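Local atomic coordinates of dihydrodipicolinate synthase (Bacillus anthracis, PDB entry 3HIJ), a protein that condenses pyruvate, held as a Schiff base on an active-site lysine, with aspartate semialdehyde in the lysine and diaminopimelate biosynthesis pathway. Residues A101-A106 with M133-P138. Residues are numbered along the deposited sequence; the frame is centred on the assembly and turned at random.
Sequences AVMLVA and MLYNVP
Met133 N donates to Val102 O at 2.7 Å, a rung of the parallel ladder between 101-106 and 133-138. Leu104 bonds both ways: its N reaches Met133 O at 2.9 Å, nearly straight, while its O takes a weak, bent bond (125°) from Tyr135 N. Ala106 N closes the series on Tyr135 O at 3.0 Å. Helix 114-126 links the strands, a beta-alpha-beta unit of the TIM barrel. On the face turned to that helix, the branched apolar chains of Leu104 and Leu134 suit the layer against Phe121. The opposite face, toward the barrel interior, carries Met103, Val105, Met133 and Tyr135. With CG anti to the backbone N (chi1 168°), the Tyr135 ring rises beside beta-branched Val105, at home in a strand, whose CG2 meets Tyr135 CD2 at 3.6 Å. On the same strand as Val105, Met103 slants to the ring in a Met-aromatic contact, SD 4.4 Å from the Tyr135 centroid; its flexible thioether bends at chi3, bringing CE against CD2. Val137 CG1 lies over one ring face, toward its rim, and touches Val105 CG2 at 3.5 Å. Tyrosine adds a polar end: its OH hydrogen-bonds Thr46 OG1, and Tyr109 of a second subunit packs on Val105 and Tyr135.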
loop_
_atom_site.group_PDB
_atom_site.type_symbol
_atom_site.label_atom_id
_atom_site.label_comp_id
_atom_site.label_asym_id
_atom_site.label_seq_id
_atom_site.Cartn_x
_atom_site.Cartn_y
_atom_site.Cartn_z
ATOM N N ALA A 101 1.560 28.600 20.692
ATOM C CA ALA A 101 1.555 27.127 20.735
ATOM C C ALA A 101 2.562 26.665 19.712
ATOM O O ALA A 101 2.966 27.467 18.832
ATOM C CB ALA A 101 0.184 26.597 20.353
ATOM N N VAL A 102 2.929 25.387 19.770
ATOM C CA VAL A 102 3.782 24.837 18.714
ATOM C C VAL A 102 3.145 23.585 18.180
ATOM O O VAL A 102 2.445 22.855 18.946
ATOM C CB VAL A 102 5.241 24.570 19.169
ATOM C CG1 VAL A 102 5.960 25.877 19.526
ATOM C CG2 VAL A 102 5.326 23.553 20.371
ATOM N N MET A 103 3.361 23.340 16.887
ATOM C CA MET A 103 2.902 22.115 16.231
ATOM C C MET A 103 4.138 21.225 15.925
ATOM O O MET A 103 5.122 21.721 15.383
ATOM C CB MET A 103 2.155 22.439 14.933
ATOM C CG MET A 103 1.615 21.151 14.271
ATOM S SD MET A 103 0.827 21.518 12.716
ATOM C CE MET A 103 2.241 22.109 11.706
ATOM N N LEU A 104 4.083 19.947 16.293
ATOM C CA LEU A 104 5.231 19.069 16.179
ATOM C C LEU A 104 4.879 17.933 15.276
ATOM O O LEU A 104 4.107 17.053 15.647
ATOM C CB LEU A 104 5.575 18.469 17.563
ATOM C CG LEU A 104 5.949 19.473 18.629
ATOM C CD1 LEU A 104 6.382 18.750 19.922
ATOM C CD2 LEU A 104 7.014 20.490 18.139
ATOM N N VAL A 105 5.454 17.913 14.081
ATOM C CA VAL A 105 5.204 16.782 13.152
ATOM C C VAL A 105 5.833 15.466 13.560
ATOM O O VAL A 105 6.899 15.428 14.189
ATOM C CB VAL A 105 5.696 17.172 11.709
ATOM C CG1 VAL A 105 7.253 17.248 11.595
ATOM C CG2 VAL A 105 5.089 16.229 10.692
ATOM N N ALA A 106 5.235 14.361 13.190
ATOM C CA ALA A 106 5.920 13.046 13.331
ATOM C C ALA A 106 7.182 13.107 12.493
ATOM O O ALA A 106 7.109 13.550 11.340
ATOM C CB ALA A 106 5.039 11.920 12.796
ATOM N N MET A 133 0.595 21.027 19.810
ATOM C CA MET A 133 -0.277 20.182 18.961
ATOM C C MET A 133 0.581 19.118 18.231
ATOM O O MET A 133 1.509 19.502 17.518
ATOM C CB MET A 133 -0.968 21.073 17.941
ATOM C CG MET A 133 -1.786 20.296 16.900
ATOM S SD MET A 133 -2.609 21.516 15.848
ATOM C CE MET A 133 -3.951 22.033 16.846
ATOM N N LEU A 134 0.329 17.832 18.415
ATOM C CA LEU A 134 0.961 16.794 17.594
ATOM C C LEU A 134 0.470 16.880 16.139
ATOM O O LEU A 134 -0.607 17.429 15.873
ATOM C CB LEU A 134 0.611 15.404 18.141
ATOM C CG LEU A 134 0.955 15.293 19.606
ATOM C CD1 LEU A 134 0.486 13.913 20.142
ATOM C CD2 LEU A 134 2.493 15.551 19.912
ATOM N N TYR A 135 1.234 16.341 15.187
ATOM C CA TYR A 135 0.788 16.367 13.813
ATOM C C TYR A 135 1.136 15.024 13.213
ATOM O O TYR A 135 2.304 14.708 12.977
ATOM C CB TYR A 135 1.452 17.565 13.122
ATOM C CG TYR A 135 1.397 17.712 11.609
ATOM C CD1 TYR A 135 0.400 17.097 10.835
ATOM C CD2 TYR A 135 2.370 18.498 10.951
ATOM C CE1 TYR A 135 0.353 17.276 9.511
ATOM C CE2 TYR A 135 2.354 18.643 9.602
ATOM C CZ TYR A 135 1.341 18.046 8.891
ATOM O OH TYR A 135 1.299 18.226 7.552
ATOM N N ASN A 136 0.118 14.207 13.016
ATOM C CA ASN A 136 0.257 12.895 12.395
ATOM C C ASN A 136 0.081 13.033 10.901
ATOM O O ASN A 136 -0.931 13.552 10.436
ATOM C CB ASN A 136 -0.795 11.925 13.003
ATOM C CG ASN A 136 -0.717 10.548 12.412
ATOM O OD1 ASN A 136 0.340 9.917 12.443
ATOM N ND2 ASN A 136 -1.846 10.075 11.805
ATOM N N VAL A 137 1.078 12.625 10.120
ATOM C CA VAL A 137 0.971 12.782 8.676
ATOM C C VAL A 137 1.656 11.594 7.986
ATOM O O VAL A 137 2.654 11.737 7.366
ATOM C CB VAL A 137 1.466 14.210 8.176
ATOM C CG1 VAL A 137 2.924 14.504 8.547
ATOM C CG2 VAL A 137 1.159 14.445 6.650
ATOM N N PRO A 138 1.078 10.395 8.081
ATOM C CA PRO A 138 1.836 9.272 7.534
ATOM C C PRO A 138 2.041 9.369 6.009
ATOM O O PRO A 138 2.977 8.759 5.469
ATOM C CB PRO A 138 0.992 8.038 7.953
ATOM C CG PRO A 138 -0.370 8.619 8.292
ATOM C CD PRO A 138 -0.091 9.960 8.857
#